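Local coordinates for secreted protein (Kutzneria albida DSM 43870, PDB 5M6Q) that is a microbial transglutaminase that probably joins protein glutamine side chains to amines by acyl transfer, and serves in site-specific protein labelling, at residues F127-S133 with F212-T218; K104-N108 with E153-V157. All coordinates share one frame; numbering follows the deposited sequence.

Interaction 1: F127-S133 with F212-T218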
ATOM      1  N   PHE A 127       1.768  -0.305  -2.167  1.00 22.42           N
ATOM      2  CA  PHE A 127       0.893   0.844  -2.111  1.00 20.07           C
ATOM      3  C   PHE A 127       1.685   1.962  -1.477  1.00 20.29           C
ATOM      4  O   PHE A 127       2.697   1.715  -0.836  1.00 21.80           O
ATOM      5  CB  PHE A 127      -0.394   0.534  -1.342  1.00 19.71           C
ATOM      6  CG  PHE A 127      -0.168   0.121   0.073  1.00 23.49           C
ATOM      7  CD1 PHE A 127      -0.089   1.067   1.084  1.00 24.65           C
ATOM      8  CD2 PHE A 127      -0.058  -1.222   0.407  1.00 28.93           C
ATOM      9  CE1 PHE A 127       0.115   0.683   2.408  1.00 25.60           C
ATOM     10  CE2 PHE A 127       0.155  -1.609   1.724  1.00 22.38           C
ATOM     11  CZ  PHE A 127       0.229  -0.653   2.722  1.00 23.78           C
ATOM     12  N   SER A 128       1.226   3.192  -1.662  1.00 22.36           N
ATOM     13  CA  SER A 128       1.892   4.349  -1.113  1.00 19.42           C
ATOM     14  C   SER A 128       0.971   5.049  -0.154  1.00 20.77           C
ATOM     15  O   SER A 128      -0.191   5.324  -0.471  1.00 25.04           O
ATOM     16  CB  SER A 128       2.311   5.321  -2.210  1.00 18.77           C
ATOM     17  OG  SER A 128       2.952   6.435  -1.620  1.00 21.72           O
ATOM     18  N   LYS A 129       1.501   5.367   1.013  1.00 17.39           N
ATOM     19  CA  LYS A 129       0.717   6.015   2.031  1.00 18.04           C
ATOM     20  C   LYS A 129       1.268   7.399   2.318  1.00 19.78           C
ATOM     21  O   LYS A 129       2.470   7.581   2.504  1.00 22.59           O
ATOM     22  CB  LYS A 129       0.698   5.169   3.312  1.00 19.37           C
ATOM     23  CG  LYS A 129      -0.017   5.817   4.475  1.00 19.82           C
ATOM     24  CD  LYS A 129       0.304   5.045   5.776  1.00 27.39           C
ATOM     25  CE  LYS A 129      -0.281   5.724   6.989  1.00 26.15           C
ATOM     26  NZ  LYS A 129      -1.777   5.870   6.905  1.00 19.86           N
ATOM     27  N   ARG A 130       0.371   8.372   2.354  1.00 18.03           N
ATOM     28  CA  ARG A 130       0.715   9.726   2.725  1.00 19.79           C
ATOM     29  C   ARG A 130       0.074  10.028   4.074  1.00 23.34           C
ATOM     30  O   ARG A 130      -1.077   9.652   4.335  1.00 22.25           O
ATOM     31  CB  ARG A 130       0.243  10.724   1.663  1.00 20.29           C
ATOM     32  CG  ARG A 130       0.728  10.407   0.242  1.00 19.92           C
ATOM     33  CD  ARG A 130       0.420  11.544  -0.736  1.00 21.71           C
ATOM     34  NE  ARG A 130       1.019  12.819  -0.327  1.00 19.06           N
ATOM     35  CZ  ARG A 130       0.872  13.969  -0.984  1.00 20.89           C
ATOM     36  NH1 ARG A 130       0.160  14.017  -2.106  1.00 18.32           N
ATOM     37  NH2 ARG A 130       1.442  15.075  -0.525  1.00 20.31           N
ATOM     38  N   PHE A 131       0.818  10.699   4.932  1.00 20.45           N
ATOM     39  CA  PHE A 131       0.361  10.933   6.292  1.00 21.20           C
ATOM     40  C   PHE A 131       1.052  12.143   6.910  1.00 22.52           C
ATOM     41  O   PHE A 131       1.883  12.801   6.278  1.00 23.50           O
ATOM     42  CB  PHE A 131       0.583   9.672   7.146  1.00 20.70           C
ATOM     43  CG  PHE A 131       2.035   9.253   7.274  1.00 24.42           C
ATOM     44  CD1 PHE A 131       2.671   8.559   6.248  1.00 20.21           C
ATOM     45  CD2 PHE A 131       2.749   9.523   8.439  1.00 25.63           C
ATOM     46  CE1 PHE A 131       3.989   8.150   6.371  1.00 24.06           C
ATOM     47  CE2 PHE A 131       4.086   9.113   8.573  1.00 22.68           C
ATOM     48  CZ  PHE A 131       4.705   8.429   7.538  1.00 21.50           C
ATOM     49  N   TYR A 132       0.678  12.445   8.147  1.00 26.99           N
ATOM     50  CA  TYR A 132       1.199  13.590   8.877  1.00 27.34           C
ATOM     51  C   TYR A 132       2.189  13.097   9.932  1.00 25.49           C
ATOM     52  O   TYR A 132       1.936  12.114  10.623  1.00 23.86           O
ATOM     53  CB  TYR A 132       0.039  14.364   9.512  1.00 22.85           C
ATOM     54  CG  TYR A 132       0.399  15.633  10.255  1.00 28.33           C
ATOM     55  CD1 TYR A 132       1.162  16.625   9.670  1.00 29.92           C
ATOM     56  CD2 TYR A 132      -0.065  15.840  11.541  1.00 31.68           C
ATOM     57  CE1 TYR A 132       1.461  17.797  10.360  1.00 34.83           C
ATOM     58  CE2 TYR A 132       0.216  16.997  12.232  1.00 32.83           C
ATOM     59  CZ  TYR A 132       0.972  17.970  11.646  1.00 38.52           C
ATOM     60  OH  TYR A 132       1.245  19.106  12.371  1.00 41.43           O
ATOM     61  N   SER A 133       3.318  13.782  10.039  1.00 26.51           N
ATOM     62  CA  SER A 133       4.430  13.327  10.869  1.00 30.53           C
ATOM     63  C   SER A 133       4.180  13.515  12.350  1.00 29.59           C
ATOM     64  O   SER A 133       4.680  12.745  13.162  1.00 28.60           O
ATOM     65  CB  SER A 133       5.712  14.061  10.486  1.00 31.74           C
ATOM     66  OG  SER A 133       5.562  15.444  10.699  1.00 31.55           O
ATOM     67  N   PHE A 212      -0.538  16.558   4.390  1.00 22.74           N
ATOM     68  CA  PHE A 212       0.492  15.538   4.577  1.00 23.93           C
ATOM     69  C   PHE A 212       1.920  16.062   4.462  1.00 26.38           C
ATOM     70  O   PHE A 212       2.198  16.877   3.601  1.00 25.40           O
ATOM     71  CB  PHE A 212       0.325  14.437   3.531  1.00 23.20           C
ATOM     72  CG  PHE A 212      -1.082  13.966   3.357  1.00 23.31           C
ATOM     73  CD1 PHE A 212      -1.807  13.490   4.450  1.00 21.88           C
ATOM     74  CD2 PHE A 212      -1.669  13.967   2.096  1.00 22.38           C
ATOM     75  CE1 PHE A 212      -3.108  13.058   4.296  1.00 25.97           C
ATOM     76  CE2 PHE A 212      -2.968  13.519   1.917  1.00 27.75           C
ATOM     77  CZ  PHE A 212      -3.697  13.066   3.019  1.00 23.46           C
ATOM     78  N   ASP A 213       2.845  15.559   5.277  1.00 28.39           N
ATOM     79  CA  ASP A 213       4.248  15.915   5.045  1.00 30.55           C
ATOM     80  C   ASP A 213       5.161  14.689   4.934  1.00 24.56           C
ATOM     81  O   ASP A 213       6.383  14.814   4.832  1.00 28.08           O
ATOM     82  CB  ASP A 213       4.758  16.878   6.130  1.00 28.97           C
ATOM     83  CG  ASP A 213       4.695  16.299   7.535  1.00 30.18           C
ATOM     84  OD1 ASP A 213       4.009  15.278   7.767  1.00 26.86           O
ATOM     85  OD2 ASP A 213       5.342  16.888   8.431  1.00 35.39           O
ATOM     86  N   GLU A 214       4.552  13.518   4.913  1.00 20.54           N
ATOM     87  CA  GLU A 214       5.265  12.252   4.776  1.00 23.96           C
ATOM     88  C   GLU A 214       4.612  11.370   3.723  1.00 25.24           C
ATOM     89  O   GLU A 214       3.396  11.370   3.571  1.00 20.35           O
ATOM     90  CB  GLU A 214       5.296  11.476   6.108  1.00 22.86           C
ATOM     91  CG  GLU A 214       6.016  12.181   7.250  1.00 23.52           C
ATOM     92  CD  GLU A 214       7.528  12.343   7.035  1.00 31.96           C
ATOM     93  OE1 GLU A 214       8.123  11.667   6.144  1.00 27.25           O
ATOM     94  OE2 GLU A 214       8.127  13.161   7.777  1.00 35.64           O
ATOM     95  N   GLN A 215       5.441  10.617   3.012  1.00 22.14           N
ATOM     96  CA  GLN A 215       4.970   9.628   2.065  1.00 24.12           C
ATOM     97  C   GLN A 215       5.905   8.436   2.124  1.00 22.33           C
ATOM     98  O   GLN A 215       7.122   8.604   2.122  1.00 24.78           O
ATOM     99  CB  GLN A 215       4.909  10.202   0.645  1.00 20.91           C
ATOM    100  CG  GLN A 215       4.409   9.193  -0.384  1.00 22.00           C
ATOM    101  CD  GLN A 215       4.055   9.847  -1.711  1.00 25.39           C
ATOM    102  OE1 GLN A 215       4.076  11.064  -1.830  1.00 27.51           O
ATOM    103  NE2 GLN A 215       3.722   9.039  -2.709  1.00 21.25           N
ATOM    104  N   VAL A 216       5.330   7.239   2.205  1.00 19.62           N
ATOM    105  CA  VAL A 216       6.093   5.996   2.184  1.00 22.27           C
ATOM    106  C   VAL A 216       5.580   5.079   1.082  1.00 23.62           C
ATOM    107  O   VAL A 216       4.454   5.205   0.627  1.00 20.14           O
ATOM    108  CB  VAL A 216       6.032   5.248   3.545  1.00 22.78           C
ATOM    109  CG1 VAL A 216       6.684   6.071   4.653  1.00 19.16           C
ATOM    110  CG2 VAL A 216       4.599   4.902   3.897  1.00 19.22           C
ATOM    111  N   PHE A 217       6.429   4.146   0.670  1.00 20.53           N
ATOM    112  CA  PHE A 217       6.054   3.132  -0.279  1.00 22.76           C
ATOM    113  C   PHE A 217       6.191   1.801   0.435  1.00 20.55           C
ATOM    114  O   PHE A 217       7.258   1.462   0.947  1.00 23.35           O
ATOM    115  CB  PHE A 217       6.929   3.213  -1.528  1.00 22.92           C
ATOM    116  CG  PHE A 217       6.777   4.505  -2.264  1.00 23.95           C
ATOM    117  CD1 PHE A 217       5.828   4.632  -3.266  1.00 23.25           C
ATOM    118  CD2 PHE A 217       7.532   5.606  -1.912  1.00 25.26           C
ATOM    119  CE1 PHE A 217       5.671   5.825  -3.925  1.00 21.83           C
ATOM    120  CE2 PHE A 217       7.376   6.801  -2.570  1.00 26.78           C
ATOM    121  CZ  PHE A 217       6.447   6.911  -3.571  1.00 20.15           C
ATOM    122  N   THR A 218       5.101   1.054   0.445  1.00 19.07           N
ATOM    123  CA  THR A 218       4.936  -0.056   1.363  1.00 20.00           C
ATOM    124  C   THR A 218       4.711  -1.328   0.598  1.00 18.30           C
ATOM    125  O   THR A 218       3.978  -1.358  -0.388  1.00 21.16           O
ATOM    126  CB  THR A 218       3.757   0.203   2.328  1.00 20.11           C
ATOM    127  OG1 THR A 218       4.018   1.406   3.056  1.00 24.12           O
ATOM    128  CG2 THR A 218       3.564  -0.963   3.306  1.00 21.32           C
TER
HETATM  129  O   HOH W   1       2.879  13.470   1.733  1.00 24.10           O
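D213 grips S133 with both carboxylate oxygens. OD2 of D213 takes the hydroxyl OG of S133 at 2.7 Å, and OD1 takes the S133 backbone N at 2.8 Å. Each oxygen uses its syn lone pair. The two bonds hold the carboxylate at two points. A second polar cluster centres on V216 O. It accepts from S128 OG and from K129 N, which come from opposite faces of its carbonyl plane. S128 OG in turn accepts from Q215 NE2 at 2.9 Å. The extended Q215 chain, with CG anti to the backbone N (chi1 -180°), crosses the R130 chain obliquely, its CD against R130 CG, and NE2 has a further partner in S206 OG. With an alanine at Q215, S128 OG and S206 OG would probably both lose their NE2 partner, and a gap would be likely beside R130 CG. A water bridges R130 NE to E214 O, while R130 NH1 bonds the backbone oxygens of Y205 and R207.

Strands 122-131 and 214-223 are antiparallel neighbours within the central sheet of this transglutaminase. Paired backbone bonds join F127 to T218, and K129 and V216 exchange another pair. At F131 the ladder ends in a classic beta bulge: D213 N and E214 N both donate to F131 O.

On one side of the sheet, E214 CB sits over the F131 ring face, 3.5 Å from its centroid. V216 CG1 meets the edge of that ring at CE1, 3.8 Å away. E214's carboxylate bends off to a salt bridge with R149. F127 is turned back by chi1 of 60°, which brings its ring over T218 CB. On the other side, the F212 ring takes R130 CB on one face, 4.1 Å from the centroid. S128 OG lies over a face of the F217 ring.

Interaction 2: K104-N108 with E153-V157; sequences KRLKN and ETDQV
Two hydrogen bonds tie the Q156 side chain to the backbone of K107. Q156 OE1 accepts from K107 N at 2.9 Å, on a lone pair in the carbonyl plane, and the bond is nearly straight (169°). Q156 NE2 donates to K107 O, also at 2.9 Å and straighter still (174°). This acceptor lies in the plane of the Q156 amide, but the donor is tilted from the plane of the K107 carbonyl. The amide is thus held at both ends, which fixes its rotation and tells oxygen from nitrogen. The Q156 chain is extended, with CG anti to the backbone N (chi1 -175°), and reaches across to the other loop. NE2 has a weak second bond to N64 O, the same oxygen that receives N108 ND2.

The charged contact lies at the other end. R105 NH1 forms a salt bridge with E153 OE2 at 2.6 Å. The oxygen lies at the edge of the guanidinium, in its plane, yet NH1 approaches from above the carboxylate plane. The two flat groups are almost perpendicular. R105 NE adds a weak bond to the same oxygen. Both residues are exposed.

Between these lies van der Waals contact. L106 CD2 reaches T154 CB at 3.8 Å, and the same methyl rests against the amide oxygen OE1 of Q156. T154 CG2 meets R105 CB at 4.0 Å. F67 of strand 66-67 packs against both L106 and Q156.

Within 153-157, T154 OG1 accepts from Q156 N at 3.3 Å. This is an ST turn, and it leads directly into the residue whose amide bonds K107. The whole is a surface meeting of two loops: one precedes helix 109-112, the other lies between helix 141-146 and strand 174-179, and a glutamine amide pairs with both backbone polar groups of a single residue.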
ATOM      1  N   LYS A 104      17.547  -9.368   4.545  1.00 26.68           N
ATOM      2  CA  LYS A 104      18.118  -9.687   5.855  1.00 26.91           C
ATOM      3  C   LYS A 104      18.468  -8.445   6.663  1.00 31.91           C
ATOM      4  O   LYS A 104      18.595  -8.520   7.877  1.00 34.51           O
ATOM      5  CB  LYS A 104      19.362 -10.576   5.708  1.00 31.48           C
ATOM      6  CG  LYS A 104      20.580  -9.884   5.144  1.00 28.23           C
ATOM      7  CD  LYS A 104      21.737 -10.870   4.964  1.00 33.08           C
ATOM      8  CE  LYS A 104      23.001 -10.155   4.530  1.00 35.19           C
ATOM      9  NZ  LYS A 104      24.153 -11.091   4.327  1.00 49.74           N
ATOM     10  N   ARG A 105      18.613  -7.297   6.006  1.00 27.77           N
ATOM     11  CA  ARG A 105      18.913  -6.075   6.742  1.00 31.34           C
ATOM     12  C   ARG A 105      17.666  -5.346   7.214  1.00 27.70           C
ATOM     13  O   ARG A 105      17.770  -4.334   7.883  1.00 30.02           O
ATOM     14  CB  ARG A 105      19.741  -5.126   5.892  1.00 29.28           C
ATOM     15  CG  ARG A 105      20.970  -5.761   5.294  1.00 37.53           C
ATOM     16  CD  ARG A 105      21.170  -5.251   3.905  1.00 40.59           C
ATOM     17  NE  ARG A 105      21.888  -3.988   3.850  1.00 48.63           N
ATOM     18  CZ  ARG A 105      21.719  -3.096   2.877  1.00 56.13           C
ATOM     19  NH1 ARG A 105      22.430  -1.976   2.869  1.00 45.52           N
ATOM     20  NH2 ARG A 105      20.830  -3.320   1.910  1.00 45.19           N
ATOM     21  N   LEU A 106      16.493  -5.849   6.856  1.00 25.24           N
ATOM     22  CA  LEU A 106      15.241  -5.142   7.129  1.00 25.57           C
ATOM     23  C   LEU A 106      14.564  -5.553   8.433  1.00 27.84           C
ATOM     24  O   LEU A 106      14.793  -6.644   8.932  1.00 26.44           O
ATOM     25  CB  LEU A 106      14.262  -5.372   5.988  1.00 28.47           C
ATOM     26  CG  LEU A 106      14.734  -4.885   4.620  1.00 30.58           C
ATOM     27  CD1 LEU A 106      13.653  -5.127   3.591  1.00 32.24           C
ATOM     28  CD2 LEU A 106      15.088  -3.425   4.707  1.00 25.76           C
ATOM     29  N   LYS A 107      13.700  -4.685   8.957  1.00 23.58           N
ATOM     30  CA  LYS A 107      12.852  -5.049  10.083  1.00 26.47           C
ATOM     31  C   LYS A 107      11.493  -5.529   9.587  1.00 29.27           C
ATOM     32  O   LYS A 107      11.027  -5.074   8.541  1.00 26.64           O
ATOM     33  CB  LYS A 107      12.701  -3.863  11.032  1.00 27.83           C
ATOM     34  CG  LYS A 107      14.063  -3.366  11.520  1.00 33.47           C
ATOM     35  CD  LYS A 107      13.968  -2.623  12.841  1.00 42.90           C
ATOM     36  CE  LYS A 107      15.261  -2.760  13.671  1.00 42.45           C
ATOM     37  NZ  LYS A 107      16.449  -2.225  12.951  1.00 46.17           N
ATOM     38  N   ASN A 108      10.898  -6.481  10.309  1.00 23.02           N
ATOM     39  CA  ASN A 108       9.489  -6.889  10.132  1.00 24.52           C
ATOM     40  C   ASN A 108       9.194  -7.765   8.930  1.00 21.63           C
ATOM     41  O   ASN A 108       8.035  -7.945   8.586  1.00 23.69           O
ATOM     42  CB  ASN A 108       8.575  -5.663  10.040  1.00 22.93           C
ATOM     43  CG  ASN A 108       8.870  -4.642  11.107  1.00 32.93           C
ATOM     44  OD1 ASN A 108       9.035  -4.989  12.271  1.00 29.20           O
ATOM     45  ND2 ASN A 108       8.951  -3.366  10.712  1.00 30.42           N
ATOM     46  N   GLU A 153      20.643   3.603   5.181  1.00 28.17           N
ATOM     47  CA  GLU A 153      21.206   2.458   4.469  1.00 28.12           C
ATOM     48  C   GLU A 153      20.136   1.628   3.741  1.00 29.74           C
ATOM     49  O   GLU A 153      20.317   1.236   2.599  1.00 28.85           O
ATOM     50  CB  GLU A 153      21.996   1.570   5.435  1.00 31.88           C
ATOM     51  CG  GLU A 153      22.979   0.634   4.748  1.00 44.68           C
ATOM     52  CD  GLU A 153      23.089  -0.740   5.432  1.00 55.25           C
ATOM     53  OE1 GLU A 153      22.330  -1.003   6.393  1.00 57.19           O
ATOM     54  OE2 GLU A 153      23.927  -1.567   4.995  1.00 56.67           O
ATOM     55  N   THR A 154      19.016   1.369   4.396  1.00 25.21           N
ATOM     56  CA  THR A 154      18.034   0.462   3.823  1.00 29.81           C
ATOM     57  C   THR A 154      16.816   1.184   3.274  1.00 27.05           C
ATOM     58  O   THR A 154      15.967   0.549   2.651  1.00 24.93           O
ATOM     59  CB  THR A 154      17.546  -0.557   4.850  1.00 25.00           C
ATOM     60  OG1 THR A 154      16.821   0.127   5.882  1.00 26.32           O
ATOM     61  CG2 THR A 154      18.719  -1.305   5.442  1.00 25.08           C
ATOM     62  N   ASP A 155      16.731   2.490   3.533  1.00 23.61           N
ATOM     63  CA  ASP A 155      15.595   3.299   3.111  1.00 22.41           C
ATOM     64  C   ASP A 155      14.302   2.906   3.859  1.00 27.97           C
ATOM     65  O   ASP A 155      13.209   3.346   3.496  1.00 23.80           O
ATOM     66  CB  ASP A 155      15.409   3.166   1.590  1.00 27.40           C
ATOM     67  CG  ASP A 155      14.628   4.316   0.979  1.00 33.33           C
ATOM     68  OD1 ASP A 155      14.774   5.474   1.445  1.00 33.35           O
ATOM     69  OD2 ASP A 155      13.885   4.056   0.004  1.00 36.02           O
ATOM     70  N   GLN A 156      14.408   2.095   4.913  1.00 24.16           N
ATOM     71  CA  GLN A 156      13.192   1.664   5.608  1.00 22.87           C
ATOM     72  C   GLN A 156      12.696   2.724   6.583  1.00 21.22           C
ATOM     73  O   GLN A 156      13.471   3.361   7.282  1.00 22.74           O
ATOM     74  CB  GLN A 156      13.395   0.333   6.356  1.00 19.32           C
ATOM     75  CG  GLN A 156      12.105  -0.210   7.003  1.00 18.50           C
ATOM     76  CD  GLN A 156      12.237  -1.677   7.431  1.00 24.13           C
ATOM     77  OE1 GLN A 156      13.342  -2.192   7.550  1.00 25.21           O
ATOM     78  NE2 GLN A 156      11.109  -2.346   7.652  1.00 23.66           N
ATOM     79  N   VAL A 157      11.384   2.910   6.618  1.00 22.77           N
ATOM     80  CA  VAL A 157      10.804   3.887   7.513  1.00 23.46           C
ATOM     81  C   VAL A 157      10.160   3.148   8.670  1.00 25.91           C
ATOM     82  O   VAL A 157       9.368   2.230   8.463  1.00 23.47           O
ATOM     83  CB  VAL A 157       9.790   4.781   6.784  1.00 23.91           C
ATOM     84  CG1 VAL A 157       8.992   5.602   7.788  1.00 20.93           C
ATOM     85  CG2 VAL A 157      10.503   5.669   5.793  1.00 24.14           C
TER

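How the interactions relate
Interaction 1 lies in the central sheet, its centre about 10 Å from the chain centre. Interaction 2 lies nearer the surface, its centre about 17 Å from that of the chain. The centres of the two contacts are about 17 Å apart. They meet where V216 CG1 packs on V157 CG1 at 3.9 Å. Strand 66-67 also links them: it pairs with strand 214-223 through F217 and F67, and it also lies against segment 104-108. S66 bonds both T218 OG1 and the backbone of V157. Y132 OH bonds a MES molecule, probably from the crystallisation liquor, and the N108 side chain comes within about 4 Å of bound MES.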